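Local atomic coordinates of pectate lyase (Cellvibrio cellulosa, PDB entry 1GXM), a protein that cleaves pectate (polygalacturonic acid) by anti-beta-elimination, this chain being the catalytic module of a larger family 10 polysaccharide lyase. Residues L211-G216 against R287-D292; T251-Y256 against S274-R279; Y278-L283 against T310-G315. All blocks are in the same frame, centred on the assembly; numbering follows the deposited sequence.

Overall arrangement
The three contacts lie on the same side of the chain's centre. Interaction 1 is buried and held by van der Waals contacts round one phenylalanine ring, without a hydrogen bond between the segments. Interactions 2 and 3 are partly buried. Interaction 2 relies on antiparallel backbone pairing and side chains laid over aromatic rings. Interaction 3 relies on an arginine stacked on a tyrosine. Two waters bridge its segments, Arg279 NH1 to Ser313 N and Phe280 N to Trp314 O. Interactions 2 and 3 share Tyr278 and Arg279. Strand 280-281 of interaction 3 pairs with strand 214-215 of interaction 1, their centres about 6 Å apart. Tyr281 OH also meets Thr251 O, tying 278-283 to 251-256.

Interaction 1 (L211-G216 against R287-D292); sequences LESLSG and RGFFSD
Phe289 points its ring at 211-213 and touches all three residues. Its CG sits between the backbone N and the carbonyl carbon (chi1 73°), a position from which the ring extends toward 211-213. The far end of the ring does the touching. Phe289 CE1 lies 3.9 Å from Leu211 CD1. Phe289 CZ lies 3.6 Å from Ser213 CB, which approaches the ring obliquely. Glu212 O stands at the ring edge, near its plane, 3.6 Å from Phe289 CZ.

Leu211 works from two parts of its side chain. Leu211 CB faces the same end of the ring, 4.0 Å from Phe289 CE1. CG and CD1 turn to Ser291, where Leu211 CD1 is 3.6 Å from Ser291 OG. The polar partner of Ser291 OG is Ser296 O; Leu211 meets it by van der Waals contact.

Here 211-213, which leads into strand 214-215, packs on 289-291. Segment 287-292 reaches a short, weak strand at 290-291. The module has far more helix than strand, consistent with the alpha/alpha toroid known for family 10 lyases.

Ser213 OG turns back along its own segment and donates to Leu211 O at 2.8 Å. The donor is tilted 31° from the carbonyl plane. This bond leaves CB of Ser213 as its contact with the phenyl ring. Lys297, on the neighbouring strand 297-298, forms a cation-pi contact with Phe289 and also meets Leu211.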
loop_
_atom_site.group_PDB
_atom_site.type_symbol
_atom_site.label_atom_id
_atom_site.label_comp_id
_atom_site.label_asym_id
_atom_site.label_seq_id
_atom_site.Cartn_x
_atom_site.Cartn_y
_atom_site.Cartn_z
ATOM N N LEU A 211 -15.477 -5.268 -3.104
ATOM C CA LEU A 211 -15.945 -5.286 -4.471
ATOM C C LEU A 211 -15.135 -4.342 -5.331
ATOM O O LEU A 211 -14.380 -3.518 -4.861
ATOM C CB LEU A 211 -17.417 -4.920 -4.494
ATOM C CG LEU A 211 -18.343 -5.742 -3.613
ATOM C CD1 LEU A 211 -19.769 -5.337 -3.879
ATOM C CD2 LEU A 211 -18.203 -7.217 -3.907
ATOM N N GLU A 212 -15.367 -4.437 -6.622
ATOM C CA GLU A 212 -14.776 -3.519 -7.576
ATOM C C GLU A 212 -15.260 -2.119 -7.264
ATOM O O GLU A 212 -16.443 -1.884 -7.095
ATOM C CB GLU A 212 -15.172 -3.875 -9.012
ATOM C CG GLU A 212 -14.963 -5.349 -9.390
ATOM C CD GLU A 212 -16.194 -6.227 -9.139
ATOM O OE1 GLU A 212 -16.940 -6.038 -8.140
ATOM O OE2 GLU A 212 -16.453 -7.143 -9.952
ATOM N N SER A 213 -14.316 -1.197 -7.223
ATOM C CA SER A 213 -14.554 0.093 -6.629
ATOM C C SER A 213 -13.341 0.958 -6.745
ATOM O O SER A 213 -12.256 0.478 -7.053
ATOM C CB SER A 213 -14.872 -0.077 -5.158
ATOM O OG SER A 213 -13.858 -0.818 -4.521
ATOM N N LEU A 214 -13.523 2.248 -6.505
ATOM C CA LEU A 214 -12.391 3.092 -6.121
ATOM C C LEU A 214 -12.192 2.985 -4.630
ATOM O O LEU A 214 -13.142 3.047 -3.842
ATOM C CB LEU A 214 -12.644 4.538 -6.495
ATOM C CG LEU A 214 -12.882 4.752 -7.984
ATOM C CD1 LEU A 214 -13.219 6.202 -8.228
ATOM C CD2 LEU A 214 -11.688 4.358 -8.787
ATOM N N SER A 215 -10.942 2.821 -4.243
ATOM C CA SER A 215 -10.589 2.631 -2.846
ATOM C C SER A 215 -10.213 3.943 -2.202
ATOM O O SER A 215 -9.186 4.535 -2.510
ATOM C CB SER A 215 -9.406 1.687 -2.703
ATOM O OG SER A 215 -9.054 1.525 -1.333
ATOM N N GLY A 216 -11.034 4.384 -1.264
ATOM C CA GLY A 216 -10.709 5.556 -0.490
ATOM C C GLY A 216 -9.528 5.320 0.422
ATOM O O GLY A 216 -8.779 6.238 0.706
ATOM N N ARG A 287 -20.344 7.002 -5.960
ATOM C CA ARG A 287 -21.135 6.882 -4.745
ATOM C C ARG A 287 -20.483 5.916 -3.786
ATOM O O ARG A 287 -20.128 4.796 -4.160
ATOM C CB ARG A 287 -22.532 6.378 -5.066
ATOM C CG ARG A 287 -23.517 6.543 -3.951
ATOM C CD ARG A 287 -24.962 6.344 -4.361
ATOM N NE ARG A 287 -25.807 6.474 -3.185
ATOM C CZ ARG A 287 -27.050 6.062 -3.122
ATOM N NH1 ARG A 287 -27.594 5.494 -4.172
ATOM N NH2 ARG A 287 -27.740 6.227 -2.002
ATOM N N GLY A 288 -20.360 6.318 -2.535
ATOM C CA GLY A 288 -19.857 5.413 -1.522
ATOM C C GLY A 288 -20.809 4.253 -1.341
ATOM O O GLY A 288 -22.027 4.433 -1.365
ATOM N N PHE A 289 -20.279 3.061 -1.122
ATOM C CA PHE A 289 -21.129 1.898 -0.990
ATOM C C PHE A 289 -20.584 0.901 -0.000
ATOM O O PHE A 289 -19.479 1.011 0.508
ATOM C CB PHE A 289 -21.425 1.236 -2.340
ATOM C CG PHE A 289 -20.275 0.488 -2.926
ATOM C CD1 PHE A 289 -20.028 -0.827 -2.569
ATOM C CD2 PHE A 289 -19.504 1.042 -3.911
ATOM C CE1 PHE A 289 -18.996 -1.539 -3.122
ATOM C CE2 PHE A 289 -18.456 0.309 -4.468
ATOM C CZ PHE A 289 -18.238 -0.994 -4.086
ATOM N N PHE A 290 -21.456 -0.045 0.300
ATOM C CA PHE A 290 -21.198 -1.081 1.270
ATOM C C PHE A 290 -21.422 -2.443 0.665
ATOM O O PHE A 290 -22.098 -2.598 -0.334
ATOM C CB PHE A 290 -22.115 -0.883 2.473
ATOM C CG PHE A 290 -22.119 0.521 2.973
ATOM C CD1 PHE A 290 -21.014 1.025 3.633
ATOM C CD2 PHE A 290 -23.170 1.361 2.710
ATOM C CE1 PHE A 290 -20.990 2.354 4.040
ATOM C CE2 PHE A 290 -23.150 2.682 3.120
ATOM C CZ PHE A 290 -22.061 3.175 3.782
ATOM N N SER A 291 -20.871 -3.430 1.337
ATOM C CA SER A 291 -21.035 -4.815 0.937
ATOM C C SER A 291 -21.211 -5.674 2.184
ATOM O O SER A 291 -21.406 -5.165 3.290
ATOM C CB SER A 291 -19.884 -5.242 0.031
ATOM O OG SER A 291 -20.089 -6.548 -0.459
ATOM N N ASP A 292 -21.168 -6.978 2.010
ATOM C CA ASP A 292 -21.416 -7.872 3.111
ATOM C C ASP A 292 -20.888 -9.228 2.714
ATOM O O ASP A 292 -20.352 -9.384 1.631
ATOM C CB ASP A 292 -22.918 -7.913 3.379
ATOM C CG ASP A 292 -23.271 -8.154 4.828
ATOM O OD1 ASP A 292 -22.473 -8.770 5.568
ATOM O OD2 ASP A 292 -24.381 -7.766 5.254
#

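Interaction 2 (T251-Y256 against S274-R279); sequences TYLEGY and SKMWYR
Lys275 covers one face of the Tyr252 ring. Lys275 CD stands over the ring centre, 3.6 Å from the centroid and 2° off the normal, a CH-pi contact. The lysine chain is extended beyond CG, with CE over the same face. Glu254 N lies at the edge of the tyrosine ring. The Trp277 ring takes Tyr252 CB over one face, 3.7 Å from Trp277 NE1 and toward the rim. Thr251 CG2 meets its edge near CD1. The Tyr278 ring has Met276 CE over its centre. Leu253 CD2 lies 4.0 Å from Met276 CE.

Leu253 and Met276 form an antiparallel hydrogen-bonded pair, Glu254 and Lys275 a non-hydrogen-bonded one. Leu253 N donates to Met276 O at 2.7 Å, and Met276 N to Leu253 O. Gly255 N donates to Ser274 O. A type II beta turn from Leu253 to Tyr256 takes the chain round a corner. At the Gly255 backbone angles a CB would press on Glu254 O, which calls for glycine. Ser274 OG binds Tyr256 O from above the carbonyl plane.

Ile268 of strand 268-271 meets Leu253 and Met276. Trp277 NE1 bonds Phe246 O, at the end of helix 233-246, and the Trp277 ring packs on helix 318-329.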
loop_
_atom_site.group_PDB
_atom_site.type_symbol
_atom_site.label_atom_id
_atom_site.label_comp_id
_atom_site.label_asym_id
_atom_site.label_seq_id
_atom_site.Cartn_x
_atom_site.Cartn_y
_atom_site.Cartn_z
ATOM N N THR A 251 -16.645 13.247 -3.687
ATOM C CA THR A 251 -15.957 12.118 -3.070
ATOM C C THR A 251 -16.111 12.144 -1.569
ATOM O O THR A 251 -16.635 11.213 -1.000
ATOM C CB THR A 251 -14.498 12.137 -3.434
ATOM O OG1 THR A 251 -14.385 11.982 -4.853
ATOM C CG2 THR A 251 -13.757 10.965 -2.824
ATOM N N TYR A 252 -15.673 13.203 -0.899
ATOM C CA TYR A 252 -15.839 13.208 0.531
ATOM C C TYR A 252 -17.265 13.521 0.880
ATOM O O TYR A 252 -18.002 14.113 0.105
ATOM C CB TYR A 252 -14.885 14.178 1.234
ATOM C CG TYR A 252 -14.927 15.614 0.811
ATOM C CD1 TYR A 252 -15.996 16.444 1.139
ATOM C CD2 TYR A 252 -13.876 16.165 0.116
ATOM C CE1 TYR A 252 -16.011 17.784 0.764
ATOM C CE2 TYR A 252 -13.882 17.482 -0.246
ATOM C CZ TYR A 252 -14.950 18.287 0.043
ATOM O OH TYR A 252 -14.930 19.606 -0.331
ATOM N N LEU A 253 -17.630 13.094 2.076
ATOM C CA LEU A 253 -18.935 13.339 2.656
ATOM C C LEU A 253 -18.694 14.390 3.724
ATOM O O LEU A 253 -18.113 14.122 4.772
ATOM C CB LEU A 253 -19.508 12.063 3.262
ATOM C CG LEU A 253 -20.804 12.243 4.053
ATOM C CD1 LEU A 253 -21.940 12.668 3.166
ATOM C CD2 LEU A 253 -21.155 10.964 4.802
ATOM N N GLU A 254 -19.129 15.607 3.441
ATOM C CA GLU A 254 -18.853 16.717 4.316
ATOM C C GLU A 254 -19.896 16.801 5.415
ATOM O O GLU A 254 -21.064 16.579 5.175
ATOM C CB GLU A 254 -18.787 18.008 3.519
ATOM C CG GLU A 254 -18.256 19.159 4.375
ATOM C CD GLU A 254 -17.702 20.323 3.578
ATOM O OE1 GLU A 254 -18.118 20.498 2.419
ATOM O OE2 GLU A 254 -16.852 21.054 4.145
ATOM N N GLY A 255 -19.419 17.079 6.613
ATOM C CA GLY A 255 -20.261 17.178 7.794
ATOM C C GLY A 255 -20.446 15.877 8.552
ATOM O O GLY A 255 -21.297 15.786 9.423
ATOM N N TYR A 256 -19.642 14.862 8.221
ATOM C CA TYR A 256 -19.752 13.535 8.818
ATOM C C TYR A 256 -18.376 12.996 9.142
ATOM O O TYR A 256 -17.379 13.420 8.580
ATOM C CB TYR A 256 -20.471 12.563 7.864
ATOM C CG TYR A 256 -21.917 12.942 7.662
ATOM C CD1 TYR A 256 -22.245 13.945 6.760
ATOM C CD2 TYR A 256 -22.934 12.366 8.398
ATOM C CE1 TYR A 256 -23.531 14.360 6.555
ATOM C CE2 TYR A 256 -24.270 12.804 8.192
ATOM C CZ TYR A 256 -24.521 13.800 7.259
ATOM O OH TYR A 256 -25.808 14.275 7.006
ATOM N N SER A 274 -16.321 18.422 9.415
ATOM C CA SER A 274 -15.513 17.222 9.194
ATOM C C SER A 274 -15.810 16.714 7.796
ATOM O O SER A 274 -16.834 17.008 7.217
ATOM C CB SER A 274 -15.879 16.158 10.232
ATOM O OG SER A 274 -15.352 14.868 9.915
ATOM N N LYS A 275 -14.876 15.957 7.248
ATOM C CA LYS A 275 -15.081 15.254 5.993
ATOM C C LYS A 275 -14.759 13.795 6.217
ATOM O O LYS A 275 -13.777 13.461 6.873
ATOM C CB LYS A 275 -14.155 15.832 4.947
ATOM C CG LYS A 275 -14.511 17.263 4.547
ATOM C CD LYS A 275 -13.442 17.851 3.617
ATOM C CE LYS A 275 -13.767 19.273 3.257
ATOM N NZ LYS A 275 -12.730 19.897 2.398
ATOM N N MET A 276 -15.581 12.944 5.645
ATOM C CA MET A 276 -15.411 11.500 5.700
ATOM C C MET A 276 -15.205 10.998 4.286
ATOM O O MET A 276 -15.802 11.485 3.331
ATOM C CB MET A 276 -16.638 10.819 6.300
ATOM C CG MET A 276 -16.420 9.372 6.641
ATOM S SD MET A 276 -17.940 8.497 6.967
ATOM C CE MET A 276 -18.431 8.092 5.269
ATOM N N TRP A 277 -14.388 9.971 4.176
ATOM C CA TRP A 277 -14.243 9.247 2.928
ATOM C C TRP A 277 -14.768 7.850 3.115
ATOM O O TRP A 277 -14.640 7.254 4.178
ATOM C CB TRP A 277 -12.768 9.200 2.480
ATOM C CG TRP A 277 -12.299 10.524 1.995
ATOM C CD1 TRP A 277 -12.258 10.954 0.709
ATOM C CD2 TRP A 277 -11.871 11.634 2.805
ATOM N NE1 TRP A 277 -11.816 12.251 0.657
ATOM C CE2 TRP A 277 -11.557 12.686 1.929
ATOM C CE3 TRP A 277 -11.669 11.825 4.172
ATOM C CZ2 TRP A 277 -11.092 13.907 2.368
ATOM C CZ3 TRP A 277 -11.191 13.038 4.603
ATOM C CH2 TRP A 277 -10.909 14.066 3.703
ATOM N N TYR A 278 -15.380 7.323 2.065
ATOM C CA TYR A 278 -15.773 5.939 2.051
ATOM C C TYR A 278 -14.600 5.038 1.707
ATOM O O TYR A 278 -13.676 5.423 0.991
ATOM C CB TYR A 278 -16.890 5.705 1.050
ATOM C CG TYR A 278 -18.186 6.361 1.448
ATOM C CD1 TYR A 278 -18.466 7.670 1.097
ATOM C CD2 TYR A 278 -19.127 5.673 2.186
ATOM C CE1 TYR A 278 -19.659 8.262 1.473
ATOM C CE2 TYR A 278 -20.312 6.262 2.575
ATOM C CZ TYR A 278 -20.574 7.546 2.206
ATOM O OH TYR A 278 -21.763 8.113 2.598
ATOM N N ARG A 279 -14.654 3.815 2.200
ATOM C CA ARG A 279 -13.679 2.824 1.800
ATOM C C ARG A 279 -13.853 2.390 0.346
ATOM O O ARG A 279 -12.858 2.101 -0.333
ATOM C CB ARG A 279 -13.764 1.628 2.719
ATOM C CG ARG A 279 -12.657 0.633 2.554
ATOM C CD ARG A 279 -12.483 -0.157 3.773
ATOM N NE ARG A 279 -11.356 -1.062 3.712
ATOM C CZ ARG A 279 -10.922 -1.725 4.749
ATOM N NH1 ARG A 279 -11.529 -1.593 5.902
ATOM N NH2 ARG A 279 -9.888 -2.533 4.631
#

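Interaction 3 (Y278-L283 against T310-G315); sequences YRFYDL and TGYSWG
Arg279 extends over Tyr312 and ends with its guanidinium flat on that ring. CG is anti to the backbone N (chi1 -170°), and the chain stays extended to NE. Arg279 CB lies 3.5 Å from Trp314 O. CG sits over one face of the Phe280 ring, toward the rim. Arg279 CD lies 2.9 Å from Ser313 O and 3.8 Å from Tyr312 CE2. Arg279 CZ stands 3.8 Å from the Tyr312 ring centroid, off-centre, with the two planes at 11°: a stacked cation-pi pair. Arg279 NH1 donates to Ser313 O at 2.9 Å, nearly straight at 168°. That bond lies in the carbonyl plane on a lone pair, and close to the guanidinium plane. NH1 also donates to a water shared with Ser313 N. These bonds fix the rotation of the group. NE and NH2 lie near Tyr312 OH, but at poor angles; the hydroxyl is bonded to Glu210 instead.

Phe280 and Tyr312 meet edge to edge, with CE2 of each ring near the plane of the other. Phe280 CE2 reaches Trp314 CZ3 at 3.4 Å, with the rings oblique. Arg279 N donates to Trp314 O; a water donating to the same oxygen accepts from Phe280 N.

Tyr278 and Gly315 form an antiparallel non-hydrogen-bonded pair where strand 274-278 ends and strand 315-316 begins. This small sheet sits among helices of a module whose family 10 relatives fold as alpha/alpha toroids.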
loop_
_atom_site.group_PDB
_atom_site.type_symbol
_atom_site.label_atom_id
_atom_site.label_comp_id
_atom_site.label_asym_id
_atom_site.label_seq_id
_atom_site.Cartn_x
_atom_site.Cartn_y
_atom_site.Cartn_z
ATOM N N TYR A 278 -15.380 7.323 2.065
ATOM C CA TYR A 278 -15.773 5.939 2.051
ATOM C C TYR A 278 -14.600 5.038 1.707
ATOM O O TYR A 278 -13.676 5.423 0.991
ATOM C CB TYR A 278 -16.890 5.705 1.050
ATOM C CG TYR A 278 -18.186 6.361 1.448
ATOM C CD1 TYR A 278 -18.466 7.670 1.097
ATOM C CD2 TYR A 278 -19.127 5.673 2.186
ATOM C CE1 TYR A 278 -19.659 8.262 1.473
ATOM C CE2 TYR A 278 -20.312 6.262 2.575
ATOM C CZ TYR A 278 -20.574 7.546 2.206
ATOM O OH TYR A 278 -21.763 8.113 2.598
ATOM N N ARG A 279 -14.654 3.815 2.200
ATOM C CA ARG A 279 -13.679 2.824 1.800
ATOM C C ARG A 279 -13.853 2.390 0.346
ATOM O O ARG A 279 -12.858 2.101 -0.333
ATOM C CB ARG A 279 -13.764 1.628 2.719
ATOM C CG ARG A 279 -12.657 0.633 2.554
ATOM C CD ARG A 279 -12.483 -0.157 3.773
ATOM N NE ARG A 279 -11.356 -1.062 3.712
ATOM C CZ ARG A 279 -10.922 -1.725 4.749
ATOM N NH1 ARG A 279 -11.529 -1.593 5.902
ATOM N NH2 ARG A 279 -9.888 -2.533 4.631
ATOM N N PHE A 280 -15.099 2.343 -0.100
ATOM C CA PHE A 280 -15.449 1.889 -1.440
ATOM C C PHE A 280 -16.347 2.898 -2.110
ATOM O O PHE A 280 -17.368 3.280 -1.552
ATOM C CB PHE A 280 -16.195 0.566 -1.375
ATOM C CG PHE A 280 -15.465 -0.506 -0.626
ATOM C CD1 PHE A 280 -14.453 -1.233 -1.232
ATOM C CD2 PHE A 280 -15.790 -0.786 0.683
ATOM C CE1 PHE A 280 -13.778 -2.188 -0.526
ATOM C CE2 PHE A 280 -15.118 -1.741 1.386
ATOM C CZ PHE A 280 -14.120 -2.467 0.771
ATOM N N TYR A 281 -15.980 3.289 -3.319
ATOM C CA TYR A 281 -16.811 4.128 -4.158
ATOM C C TYR A 281 -17.131 3.408 -5.447
ATOM O O TYR A 281 -16.289 2.742 -6.036
ATOM C CB TYR A 281 -16.087 5.399 -4.557
ATOM C CG TYR A 281 -15.869 6.348 -3.433
ATOM C CD1 TYR A 281 -14.786 6.217 -2.600
ATOM C CD2 TYR A 281 -16.770 7.368 -3.193
ATOM C CE1 TYR A 281 -14.573 7.103 -1.576
ATOM C CE2 TYR A 281 -16.581 8.247 -2.162
ATOM C CZ TYR A 281 -15.477 8.128 -1.353
ATOM O OH TYR A 281 -15.251 8.996 -0.305
ATOM N N ASP A 282 -18.345 3.594 -5.925
ATOM C CA ASP A 282 -18.720 3.017 -7.198
ATOM C C ASP A 282 -17.851 3.599 -8.313
ATOM O O ASP A 282 -17.674 4.817 -8.402
ATOM C CB ASP A 282 -20.191 3.271 -7.469
ATOM C CG ASP A 282 -20.653 2.652 -8.742
ATOM O OD1 ASP A 282 -20.531 3.292 -9.820
ATOM O OD2 ASP A 282 -21.114 1.520 -8.748
ATOM N N LEU A 283 -17.349 2.730 -9.185
ATOM C CA LEU A 283 -16.419 3.119 -10.225
ATOM C C LEU A 283 -16.967 4.217 -11.113
ATOM O O LEU A 283 -16.232 5.074 -11.539
ATOM C CB LEU A 283 -16.061 1.905 -11.068
ATOM C CG LEU A 283 -15.133 0.927 -10.372
ATOM C CD1 LEU A 283 -15.083 -0.349 -11.155
ATOM C CD2 LEU A 283 -13.719 1.468 -10.212
ATOM N N THR A 310 -19.597 -3.918 12.223
ATOM C CA THR A 310 -18.728 -3.697 13.380
ATOM C C THR A 310 -17.309 -4.237 13.141
ATOM O O THR A 310 -16.352 -3.755 13.737
ATOM C CB THR A 310 -19.295 -4.353 14.650
ATOM O OG1 THR A 310 -19.482 -5.757 14.416
ATOM C CG2 THR A 310 -20.649 -3.801 14.987
ATOM N N GLY A 311 -17.163 -5.222 12.256
ATOM C CA GLY A 311 -15.908 -5.934 12.098
ATOM C C GLY A 311 -14.988 -5.420 11.018
ATOM O O GLY A 311 -13.883 -5.874 10.878
ATOM N N TYR A 312 -15.465 -4.462 10.243
ATOM C CA TYR A 312 -14.702 -3.914 9.126
ATOM C C TYR A 312 -15.029 -2.440 9.044
ATOM O O TYR A 312 -16.176 -2.052 9.285
ATOM C CB TYR A 312 -15.156 -4.621 7.853
ATOM C CG TYR A 312 -14.318 -4.472 6.616
ATOM C CD1 TYR A 312 -13.153 -5.188 6.449
ATOM C CD2 TYR A 312 -14.730 -3.662 5.566
ATOM C CE1 TYR A 312 -12.425 -5.080 5.289
ATOM C CE2 TYR A 312 -13.998 -3.543 4.418
ATOM C CZ TYR A 312 -12.863 -4.282 4.262
ATOM O OH TYR A 312 -12.108 -4.176 3.118
ATOM N N SER A 313 -14.033 -1.613 8.740
ATOM C CA SER A 313 -14.255 -0.177 8.632
ATOM C C SER A 313 -14.699 0.172 7.229
ATOM O O SER A 313 -14.017 -0.145 6.258
ATOM C CB SER A 313 -12.993 0.611 8.920
ATOM O OG SER A 313 -12.633 0.451 10.251
ATOM N N TRP A 314 -15.808 0.868 7.106
ATOM C CA TRP A 314 -16.409 1.191 5.811
ATOM C C TRP A 314 -16.152 2.622 5.369
ATOM O O TRP A 314 -16.594 3.027 4.312
ATOM C CB TRP A 314 -17.912 0.897 5.855
ATOM C CG TRP A 314 -18.127 -0.557 6.012
ATOM C CD1 TRP A 314 -18.250 -1.248 7.180
ATOM C CD2 TRP A 314 -18.078 -1.535 4.974
ATOM N NE1 TRP A 314 -18.341 -2.590 6.923
ATOM C CE2 TRP A 314 -18.235 -2.792 5.575
ATOM C CE3 TRP A 314 -17.963 -1.472 3.589
ATOM C CZ2 TRP A 314 -18.272 -3.958 4.860
ATOM C CZ3 TRP A 314 -17.997 -2.646 2.878
ATOM C CH2 TRP A 314 -18.126 -3.871 3.512
ATOM N N GLY A 315 -15.423 3.375 6.187
ATOM C CA GLY A 315 -15.098 4.744 5.893
ATOM C C GLY A 315 -14.065 5.203 6.877
ATOM O O GLY A 315 -13.733 4.506 7.825
HETATM O O HOH W 1 -11.243 -2.805 8.624
HETATM O O HOH W 2 -17.371 2.243 1.796
#